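Local coordinates for leucine-rich-repeat protein (Methanosarcina barkeri, PDB 4WNR) that binds GDP and magnesium through the Ras-like Roc domain of a Roco protein, for which serine/threonine kinase activity is only inferred, at residues His107-Leu121 and His135-Leu149. Sequence-based numbering, arbitrary orientation.
Sequences HQFFLSKRSLYILVL and HIRSFGGDSPVLVAL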
ATOM      1  N   HIS A 107      -0.323   1.132  -7.646  1.00 69.20           N
ATOM      2  CA  HIS A 107      -0.327   0.352  -6.405  1.00 68.15           C
ATOM      3  C   HIS A 107       1.091  -0.001  -5.945  1.00 67.95           C
ATOM      4  O   HIS A 107       1.323  -0.223  -4.759  1.00 67.73           O
ATOM      5  CB  HIS A 107      -1.152  -0.927  -6.570  1.00 68.06           C
ATOM      6  CG  HIS A 107      -0.512  -1.953  -7.452  1.00 67.77           C
ATOM      7  ND1 HIS A 107      -0.602  -1.916  -8.826  1.00 67.27           N
ATOM      8  CD2 HIS A 107       0.229  -3.047  -7.154  1.00 67.80           C
ATOM      9  CE1 HIS A 107       0.055  -2.942  -9.337  1.00 67.68           C
ATOM     10  NE2 HIS A 107       0.570  -3.643  -8.343  1.00 67.73           N
ATOM     11  N   GLN A 108       2.025  -0.048  -6.895  1.00 67.97           N
ATOM     12  CA  GLN A 108       3.440  -0.314  -6.611  1.00 67.94           C
ATOM     13  C   GLN A 108       4.055   0.642  -5.584  1.00 68.59           C
ATOM     14  O   GLN A 108       4.995   0.271  -4.877  1.00 70.34           O
ATOM     15  CB  GLN A 108       4.258  -0.249  -7.904  1.00 67.85           C
ATOM     16  CG  GLN A 108       4.035  -1.412  -8.854  1.00 67.79           C
ATOM     17  CD  GLN A 108       4.801  -1.246 -10.154  1.00 68.16           C
ATOM     18  OE1 GLN A 108       4.597  -0.274 -10.882  1.00 67.92           O
ATOM     19  NE2 GLN A 108       5.688  -2.194 -10.453  1.00 67.89           N
ATOM     20  N   PHE A 109       3.527   1.862  -5.499  1.00 67.77           N
ATOM     21  CA  PHE A 109       4.054   2.867  -4.565  1.00 67.49           C
ATOM     22  C   PHE A 109       3.831   2.453  -3.108  1.00 67.31           C
ATOM     23  O   PHE A 109       4.590   2.847  -2.221  1.00 67.27           O
ATOM     24  CB  PHE A 109       3.413   4.252  -4.782  1.00 67.23           C
ATOM     25  CG  PHE A 109       3.337   4.699  -6.222  1.00 66.52           C
ATOM     26  CD1 PHE A 109       4.256   4.263  -7.170  1.00 67.42           C
ATOM     27  CD2 PHE A 109       2.350   5.593  -6.618  1.00 65.73           C
ATOM     28  CE1 PHE A 109       4.171   4.686  -8.488  1.00 67.46           C
ATOM     29  CE2 PHE A 109       2.264   6.025  -7.930  1.00 65.86           C
ATOM     30  CZ  PHE A 109       3.176   5.573  -8.867  1.00 66.96           C
ATOM     31  N   PHE A 110       2.787   1.660  -2.873  1.00 67.30           N
ATOM     32  CA  PHE A 110       2.339   1.330  -1.521  1.00 66.95           C
ATOM     33  C   PHE A 110       2.636  -0.112  -1.098  1.00 66.60           C
ATOM     34  O   PHE A 110       2.295  -0.509   0.016  1.00 66.67           O
ATOM     35  CB  PHE A 110       0.843   1.620  -1.406  1.00 67.15           C
ATOM     36  CG  PHE A 110       0.436   2.919  -2.045  1.00 67.87           C
ATOM     37  CD1 PHE A 110       0.690   4.130  -1.414  1.00 67.62           C
ATOM     38  CD2 PHE A 110      -0.183   2.934  -3.289  1.00 68.44           C
ATOM     39  CE1 PHE A 110       0.322   5.327  -2.003  1.00 67.98           C
ATOM     40  CE2 PHE A 110      -0.554   4.129  -3.883  1.00 68.57           C
ATOM     41  CZ  PHE A 110      -0.301   5.328  -3.240  1.00 68.40           C
ATOM     42  N   LEU A 111       3.261  -0.889  -1.980  1.00 67.47           N
ATOM     43  CA  LEU A 111       3.714  -2.235  -1.631  1.00 67.90           C
ATOM     44  C   LEU A 111       4.986  -2.126  -0.802  1.00 69.19           C
ATOM     45  O   LEU A 111       5.929  -1.443  -1.200  1.00 69.87           O
ATOM     46  CB  LEU A 111       3.981  -3.071  -2.886  1.00 67.80           C
ATOM     47  CG  LEU A 111       2.858  -3.175  -3.922  1.00 67.35           C
ATOM     48  CD1 LEU A 111       3.251  -4.167  -5.006  1.00 67.04           C
ATOM     49  CD2 LEU A 111       1.532  -3.573  -3.289  1.00 67.56           C
ATOM     50  N   SER A 112       5.011  -2.802   0.344  1.00 70.36           N
ATOM     51  CA  SER A 112       6.114  -2.664   1.292  1.00 70.84           C
ATOM     52  C   SER A 112       6.463  -3.972   1.995  1.00 70.80           C
ATOM     53  O   SER A 112       5.683  -4.925   1.987  1.00 69.90           O
ATOM     54  CB  SER A 112       5.765  -1.602   2.334  1.00 71.22           C
ATOM     55  OG  SER A 112       4.536  -1.911   2.968  1.00 69.67           O
ATOM     56  N   LYS A 113       7.647  -3.994   2.602  1.00 71.89           N
ATOM     57  CA  LYS A 113       8.119  -5.140   3.377  1.00 72.42           C
ATOM     58  C   LYS A 113       7.504  -5.132   4.773  1.00 72.75           C
ATOM     59  O   LYS A 113       6.813  -4.181   5.151  1.00 71.34           O
ATOM     60  CB  LYS A 113       9.647  -5.130   3.478  1.00 72.77           C
ATOM     61  CG  LYS A 113      10.363  -5.280   2.146  1.00 74.28           C
ATOM     62  CD  LYS A 113      11.857  -5.504   2.340  1.00 76.44           C
ATOM     63  CE  LYS A 113      12.565  -5.808   1.027  1.00 77.54           C
ATOM     64  NZ  LYS A 113      12.635  -4.627   0.121  1.00 78.11           N
ATOM     65  N   ARG A 114       7.757  -6.201   5.526  1.00 72.75           N
ATOM     66  CA  ARG A 114       7.220  -6.368   6.882  1.00 72.34           C
ATOM     67  C   ARG A 114       5.709  -6.133   6.905  1.00 71.22           C
ATOM     68  O   ARG A 114       5.191  -5.376   7.728  1.00 69.74           O
ATOM     69  CB  ARG A 114       7.935  -5.438   7.865  1.00 74.26           C
ATOM     70  CG  ARG A 114       9.427  -5.704   7.977  1.00 75.57           C
ATOM     71  CD  ARG A 114      10.072  -4.841   9.046  1.00 77.42           C
ATOM     72  NE  ARG A 114      10.134  -3.433   8.658  1.00 79.77           N
ATOM     73  CZ  ARG A 114      10.684  -2.465   9.392  1.00 80.76           C
ATOM     74  NH1 ARG A 114      11.232  -2.737  10.573  1.00 80.80           N
ATOM     75  NH2 ARG A 114      10.689  -1.216   8.940  1.00 81.30           N
ATOM     76  N   SER A 115       5.021  -6.792   5.978  1.00 71.13           N
ATOM     77  CA  SER A 115       3.577  -6.654   5.806  1.00 71.36           C
ATOM     78  C   SER A 115       2.968  -8.037   5.580  1.00 70.36           C
ATOM     79  O   SER A 115       3.649  -9.047   5.752  1.00 69.86           O
ATOM     80  CB  SER A 115       3.284  -5.738   4.614  1.00 71.80           C
ATOM     81  OG  SER A 115       3.942  -4.490   4.751  1.00 73.04           O
ATOM     82  N   LEU A 116       1.687  -8.081   5.221  1.00 69.17           N
ATOM     83  CA  LEU A 116       1.035  -9.326   4.807  1.00 67.20           C
ATOM     84  C   LEU A 116       0.278  -9.100   3.501  1.00 66.69           C
ATOM     85  O   LEU A 116      -0.339  -8.052   3.302  1.00 65.06           O
ATOM     86  CB  LEU A 116       0.088  -9.835   5.894  1.00 66.64           C
ATOM     87  CG  LEU A 116      -0.475 -11.249   5.688  1.00 66.28           C
ATOM     88  CD1 LEU A 116      -0.534 -12.010   7.005  1.00 66.61           C
ATOM     89  CD2 LEU A 116      -1.848 -11.222   5.028  1.00 66.34           C
ATOM     90  N   TYR A 117       0.333 -10.093   2.616  1.00 66.19           N
ATOM     91  CA  TYR A 117      -0.287  -9.995   1.297  1.00 65.56           C
ATOM     92  C   TYR A 117      -1.415 -11.004   1.131  1.00 65.03           C
ATOM     93  O   TYR A 117      -1.293 -12.158   1.542  1.00 64.55           O
ATOM     94  CB  TYR A 117       0.762 -10.209   0.202  1.00 65.61           C
ATOM     95  CG  TYR A 117       1.688  -9.031   0.022  1.00 65.70           C
ATOM     96  CD1 TYR A 117       2.769  -8.833   0.876  1.00 66.31           C
ATOM     97  CD2 TYR A 117       1.479  -8.108  -0.999  1.00 65.72           C
ATOM     98  CE1 TYR A 117       3.619  -7.749   0.716  1.00 66.31           C
ATOM     99  CE2 TYR A 117       2.323  -7.022  -1.168  1.00 65.95           C
ATOM    100  CZ  TYR A 117       3.392  -6.847  -0.310  1.00 66.21           C
ATOM    101  OH  TYR A 117       4.225  -5.767  -0.479  1.00 66.64           O
ATOM    102  N   ILE A 118      -2.513 -10.548   0.533  1.00 65.34           N
ATOM    103  CA  ILE A 118      -3.621 -11.419   0.148  1.00 64.71           C
ATOM    104  C   ILE A 118      -3.774 -11.360  -1.371  1.00 63.97           C
ATOM    105  O   ILE A 118      -4.226 -10.352  -1.919  1.00 61.85           O
ATOM    106  CB  ILE A 118      -4.937 -11.006   0.840  1.00 64.23           C
ATOM    107  CG1 ILE A 118      -4.810 -11.180   2.356  1.00 63.95           C
ATOM    108  CG2 ILE A 118      -6.105 -11.834   0.315  1.00 64.48           C
ATOM    109  CD1 ILE A 118      -5.948 -10.575   3.150  1.00 64.20           C
ATOM    110  N   LEU A 119      -3.379 -12.440  -2.040  1.00 65.22           N
ATOM    111  CA  LEU A 119      -3.470 -12.538  -3.497  1.00 66.35           C
ATOM    112  C   LEU A 119      -4.813 -13.140  -3.905  1.00 66.19           C
ATOM    113  O   LEU A 119      -5.063 -14.320  -3.665  1.00 65.93           O
ATOM    114  CB  LEU A 119      -2.320 -13.387  -4.050  1.00 66.38           C
ATOM    115  CG  LEU A 119      -2.303 -13.661  -5.559  1.00 67.24           C
ATOM    116  CD1 LEU A 119      -2.355 -12.371  -6.365  1.00 67.41           C
ATOM    117  CD2 LEU A 119      -1.071 -14.473  -5.929  1.00 67.67           C
ATOM    118  N   VAL A 120      -5.667 -12.325  -4.517  1.00 67.07           N
ATOM    119  CA  VAL A 120      -6.980 -12.779  -4.981  1.00 68.27           C
ATOM    120  C   VAL A 120      -6.923 -13.142  -6.465  1.00 69.32           C
ATOM    121  O   VAL A 120      -6.439 -12.359  -7.285  1.00 67.01           O
ATOM    122  CB  VAL A 120      -8.068 -11.712  -4.759  1.00 68.15           C
ATOM    123  CG1 VAL A 120      -9.447 -12.286  -5.057  1.00 67.63           C
ATOM    124  CG2 VAL A 120      -8.016 -11.183  -3.333  1.00 68.23           C
ATOM    125  N   LEU A 121      -7.429 -14.328  -6.795  1.00 73.20           N
ATOM    126  CA  LEU A 121      -7.413 -14.846  -8.164  1.00 75.97           C
ATOM    127  C   LEU A 121      -8.800 -15.306  -8.599  1.00 79.07           C
ATOM    128  O   LEU A 121      -9.705 -15.447  -7.776  1.00 79.07           O
ATOM    129  CB  LEU A 121      -6.443 -16.025  -8.269  1.00 76.01           C
ATOM    130  CG  LEU A 121      -4.993 -15.774  -7.854  1.00 76.13           C
ATOM    131  CD1 LEU A 121      -4.236 -17.091  -7.782  1.00 76.19           C
ATOM    132  CD2 LEU A 121      -4.307 -14.809  -8.810  1.00 76.50           C
ATOM    133  N   HIS A 135       5.895 -10.666  -8.393  1.00 78.38           N
ATOM    134  CA  HIS A 135       5.687  -9.245  -8.123  1.00 77.62           C
ATOM    135  C   HIS A 135       5.721  -8.963  -6.619  1.00 77.05           C
ATOM    136  O   HIS A 135       6.387  -8.029  -6.174  1.00 76.29           O
ATOM    137  CB  HIS A 135       4.353  -8.786  -8.722  1.00 77.53           C
ATOM    138  CG  HIS A 135       4.239  -7.304  -8.888  1.00 77.32           C
ATOM    139  ND1 HIS A 135       3.616  -6.496  -7.962  1.00 77.05           N
ATOM    140  CD2 HIS A 135       4.663  -6.484  -9.878  1.00 78.83           C
ATOM    141  CE1 HIS A 135       3.666  -5.241  -8.370  1.00 77.82           C
ATOM    142  NE2 HIS A 135       4.296  -5.207  -9.531  1.00 79.54           N
ATOM    143  N   ILE A 136       5.009  -9.782  -5.848  1.00 77.73           N
ATOM    144  CA  ILE A 136       4.970  -9.654  -4.386  1.00 78.17           C
ATOM    145  C   ILE A 136       6.334  -9.964  -3.765  1.00 77.94           C
ATOM    146  O   ILE A 136       6.713  -9.365  -2.761  1.00 77.44           O
ATOM    147  CB  ILE A 136       3.885 -10.569  -3.769  1.00 78.39           C
ATOM    148  CG1 ILE A 136       2.489 -10.099  -4.192  1.00 78.33           C
ATOM    149  CG2 ILE A 136       3.968 -10.576  -2.246  1.00 78.59           C
ATOM    150  CD1 ILE A 136       1.416 -11.156  -4.049  1.00 78.00           C
ATOM    151  N   ARG A 137       7.064 -10.895  -4.371  1.00 79.67           N
ATOM    152  CA  ARG A 137       8.395 -11.280  -3.893  1.00 80.96           C
ATOM    153  C   ARG A 137       9.390 -10.122  -3.976  1.00 81.95           C
ATOM    154  O   ARG A 137      10.183  -9.910  -3.056  1.00 82.83           O
ATOM    155  CB  ARG A 137       8.918 -12.472  -4.699  1.00 81.65           C
ATOM    156  CG  ARG A 137      10.270 -13.004  -4.246  1.00 83.30           C
ATOM    157  CD  ARG A 137      10.685 -14.223  -5.056  1.00 85.09           C
ATOM    158  NE  ARG A 137      10.855 -13.918  -6.477  1.00 86.45           N
ATOM    159  CZ  ARG A 137      11.169 -14.812  -7.414  1.00 87.32           C
ATOM    160  NH1 ARG A 137      11.357 -16.091  -7.099  1.00 87.17           N
ATOM    161  NH2 ARG A 137      11.297 -14.423  -8.679  1.00 87.97           N
ATOM    162  N   SER A 138       9.342  -9.381  -5.080  1.00 82.76           N
ATOM    163  CA  SER A 138      10.277  -8.276  -5.320  1.00 84.28           C
ATOM    164  C   SER A 138      10.066  -7.088  -4.376  1.00 84.21           C
ATOM    165  O   SER A 138      11.027  -6.403  -4.023  1.00 86.19           O
ATOM    166  CB  SER A 138      10.186  -7.803  -6.774  1.00 84.94           C
ATOM    167  OG  SER A 138       8.881  -7.349  -7.084  1.00 87.94           O
ATOM    168  N   PHE A 139       8.819  -6.847  -3.978  1.00 83.91           N
ATOM    169  CA  PHE A 139       8.483  -5.728  -3.087  1.00 84.26           C
ATOM    170  C   PHE A 139       8.266  -6.154  -1.634  1.00 83.40           C
ATOM    171  O   PHE A 139       8.695  -5.462  -0.712  1.00 83.35           O
ATOM    172  CB  PHE A 139       7.236  -5.002  -3.599  1.00 84.64           C
ATOM    173  CG  PHE A 139       7.432  -4.326  -4.927  1.00 85.76           C
ATOM    174  CD1 PHE A 139       8.311  -3.259  -5.052  1.00 86.26           C
ATOM    175  CD2 PHE A 139       6.736  -4.751  -6.052  1.00 85.68           C
ATOM    176  CE1 PHE A 139       8.496  -2.632  -6.273  1.00 86.77           C
ATOM    177  CE2 PHE A 139       6.916  -4.128  -7.276  1.00 85.00           C
ATOM    178  CZ  PHE A 139       7.797  -3.066  -7.387  1.00 85.91           C
ATOM    179  N   GLY A 140       7.597  -7.286  -1.440  1.00 82.95           N
ATOM    180  CA  GLY A 140       7.226  -7.761  -0.104  1.00 83.67           C
ATOM    181  C   GLY A 140       8.367  -8.337   0.716  1.00 84.40           C
ATOM    182  O   GLY A 140       8.364  -8.239   1.943  1.00 83.19           O
ATOM    183  N   GLY A 141       9.336  -8.949   0.042  1.00 85.28           N
ATOM    184  CA  GLY A 141      10.488  -9.545   0.717  1.00 85.54           C
ATOM    185  C   GLY A 141      10.134 -10.846   1.417  1.00 85.21           C
ATOM    186  O   GLY A 141       9.847 -11.848   0.762  1.00 87.16           O
ATOM    187  N   ASP A 142      10.148 -10.825   2.751  1.00 84.61           N
ATOM    188  CA  ASP A 142       9.813 -12.002   3.564  1.00 85.19           C
ATOM    189  C   ASP A 142       8.358 -11.986   4.051  1.00 82.51           C
ATOM    190  O   ASP A 142       7.982 -12.773   4.923  1.00 82.71           O
ATOM    191  CB  ASP A 142      10.757 -12.098   4.772  1.00 86.75           C
ATOM    192  CG  ASP A 142      12.214 -12.268   4.370  1.00 89.14           C
ATOM    193  OD1 ASP A 142      12.498 -13.043   3.427  1.00 89.71           O
ATOM    194  OD2 ASP A 142      13.081 -11.634   5.010  1.00 90.05           O
ATOM    195  N   SER A 143       7.544 -11.099   3.482  1.00 78.93           N
ATOM    196  CA  SER A 143       6.143 -10.965   3.878  1.00 75.32           C
ATOM    197  C   SER A 143       5.348 -12.202   3.459  1.00 73.43           C
ATOM    198  O   SER A 143       5.488 -12.666   2.328  1.00 72.10           O
ATOM    199  CB  SER A 143       5.526  -9.717   3.243  1.00 74.64           C
ATOM    200  OG  SER A 143       6.121  -8.536   3.749  1.00 73.52           O
ATOM    201  N   PRO A 144       4.517 -12.745   4.372  1.00 71.60           N
ATOM    202  CA  PRO A 144       3.723 -13.924   4.032  1.00 71.22           C
ATOM    203  C   PRO A 144       2.591 -13.619   3.053  1.00 70.00           C
ATOM    204  O   PRO A 144       2.097 -12.492   3.001  1.00 68.50           O
ATOM    205  CB  PRO A 144       3.157 -14.370   5.384  1.00 71.41           C
ATOM    206  CG  PRO A 144       3.120 -13.131   6.203  1.00 71.22           C
ATOM    207  CD  PRO A 144       4.315 -12.335   5.773  1.00 71.19           C
ATOM    208  N   VAL A 145       2.195 -14.633   2.290  1.00 69.88           N
ATOM    209  CA  VAL A 145       1.168 -14.491   1.261  1.00 69.25           C
ATOM    210  C   VAL A 145       0.069 -15.529   1.464  1.00 68.89           C
ATOM    211  O   VAL A 145       0.352 -16.701   1.703  1.00 69.15           O
ATOM    212  CB  VAL A 145       1.761 -14.668  -0.153  1.00 68.99           C
ATOM    213  CG1 VAL A 145       0.702 -14.422  -1.220  1.00 69.76           C
ATOM    214  CG2 VAL A 145       2.944 -13.735  -0.361  1.00 68.58           C
ATOM    215  N   LEU A 146      -1.181 -15.084   1.377  1.00 69.22           N
ATOM    216  CA  LEU A 146      -2.337 -15.981   1.399  1.00 70.04           C
ATOM    217  C   LEU A 146      -3.074 -15.881   0.066  1.00 69.86           C
ATOM    218  O   LEU A 146      -3.561 -14.812  -0.301  1.00 69.63           O
ATOM    219  CB  LEU A 146      -3.274 -15.631   2.556  1.00 71.26           C
ATOM    220  CG  LEU A 146      -2.949 -16.274   3.910  1.00 72.26           C
ATOM    221  CD1 LEU A 146      -1.605 -15.808   4.450  1.00 73.01           C
ATOM    222  CD2 LEU A 146      -4.053 -15.974   4.912  1.00 72.60           C
ATOM    223  N   VAL A 147      -3.142 -16.996  -0.656  1.00 69.31           N
ATOM    224  CA  VAL A 147      -3.754 -17.023  -1.983  1.00 69.40           C
ATOM    225  C   VAL A 147      -5.235 -17.372  -1.872  1.00 69.31           C
ATOM    226  O   VAL A 147      -5.595 -18.402  -1.301  1.00 69.95           O
ATOM    227  CB  VAL A 147      -3.061 -18.040  -2.912  1.00 70.08           C
ATOM    228  CG1 VAL A 147      -3.593 -17.917  -4.334  1.00 70.66           C
ATOM    229  CG2 VAL A 147      -1.551 -17.836  -2.900  1.00 70.26           C
ATOM    230  N   ALA A 148      -6.083 -16.507  -2.424  1.00 69.48           N
ATOM    231  CA  ALA A 148      -7.532 -16.709  -2.427  1.00 69.42           C
ATOM    232  C   ALA A 148      -8.027 -16.986  -3.844  1.00 69.47           C
ATOM    233  O   ALA A 148      -7.965 -16.113  -4.711  1.00 68.81           O
ATOM    234  CB  ALA A 148      -8.234 -15.490  -1.853  1.00 69.26           C
ATOM    235  N   LEU A 149      -8.510 -18.206  -4.073  1.00 69.35           N
ATOM    236  CA  LEU A 149      -9.085 -18.591  -5.362  1.00 68.96           C
ATOM    237  C   LEU A 149     -10.575 -18.257  -5.360  1.00 68.37           C
ATOM    238  O   LEU A 149     -11.406 -19.087  -4.991  1.00 68.58           O
ATOM    239  CB  LEU A 149      -8.871 -20.087  -5.630  1.00 69.79           C
ATOM    240  CG  LEU A 149      -7.441 -20.556  -5.924  1.00 70.18           C
ATOM    241  CD1 LEU A 149      -6.581 -20.568  -4.669  1.00 71.17           C
ATOM    242  CD2 LEU A 149      -7.456 -21.940  -6.552  1.00 70.09           C
TER
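Tyr117, Leu119 and Leu121 pair through their backbones with Pro144, Leu146 and Ala148, joining strand 116-121 to strand 145-149. Tyr117 N donates to Pro144 O (3.0 Å), Tyr117 O accepts from Leu146 N, and the parallel pattern continues through Leu119 to its last bond, Leu121 N to Ala148 O (2.8 Å). Ahead of the strands, Ser115 N donates to Ser143 OG (3.0 Å), and that hydroxyl in turn donates to Gly140 O, tying the loop to the type II' turn, Gly140 to Ser143, that begins on the last residue of helix 129-140.

The apolar packing centres on the Tyr117 ring. Ile136 sends its CG2 over one face, 3.7 Å from the ring centroid, a CH-pi contact, while Ser143 CB meets the ring edge in plane. With CG beside the backbone N (chi1 -74°), the ring reaches back along the loop, and its OH donates to Ser112 O at 3.0 Å. Strand 116-121, helix 129-140 and strand 145-149 make a beta-alpha-beta crossover of the P-loop GTPase fold of the Roc domain; at the far end of the strand, Val120 lies beside Gly53 and Lys54, which bind GDP. An alanine in place of Tyr117 would probably leave Ile136 CG2 without its aromatic cover and Ser112 O without this donor.

Farther back, Leu111 CD1 rests against two helix residues at once, the edge of the His135 ring at CE1 (3.6 Å) and Phe139 CD2 (3.7 Å); Phe139 CE2 itself lies over a face of that imidazole. Beside it the rings of His107 and His135 meet obliquely, their planes 39° apart.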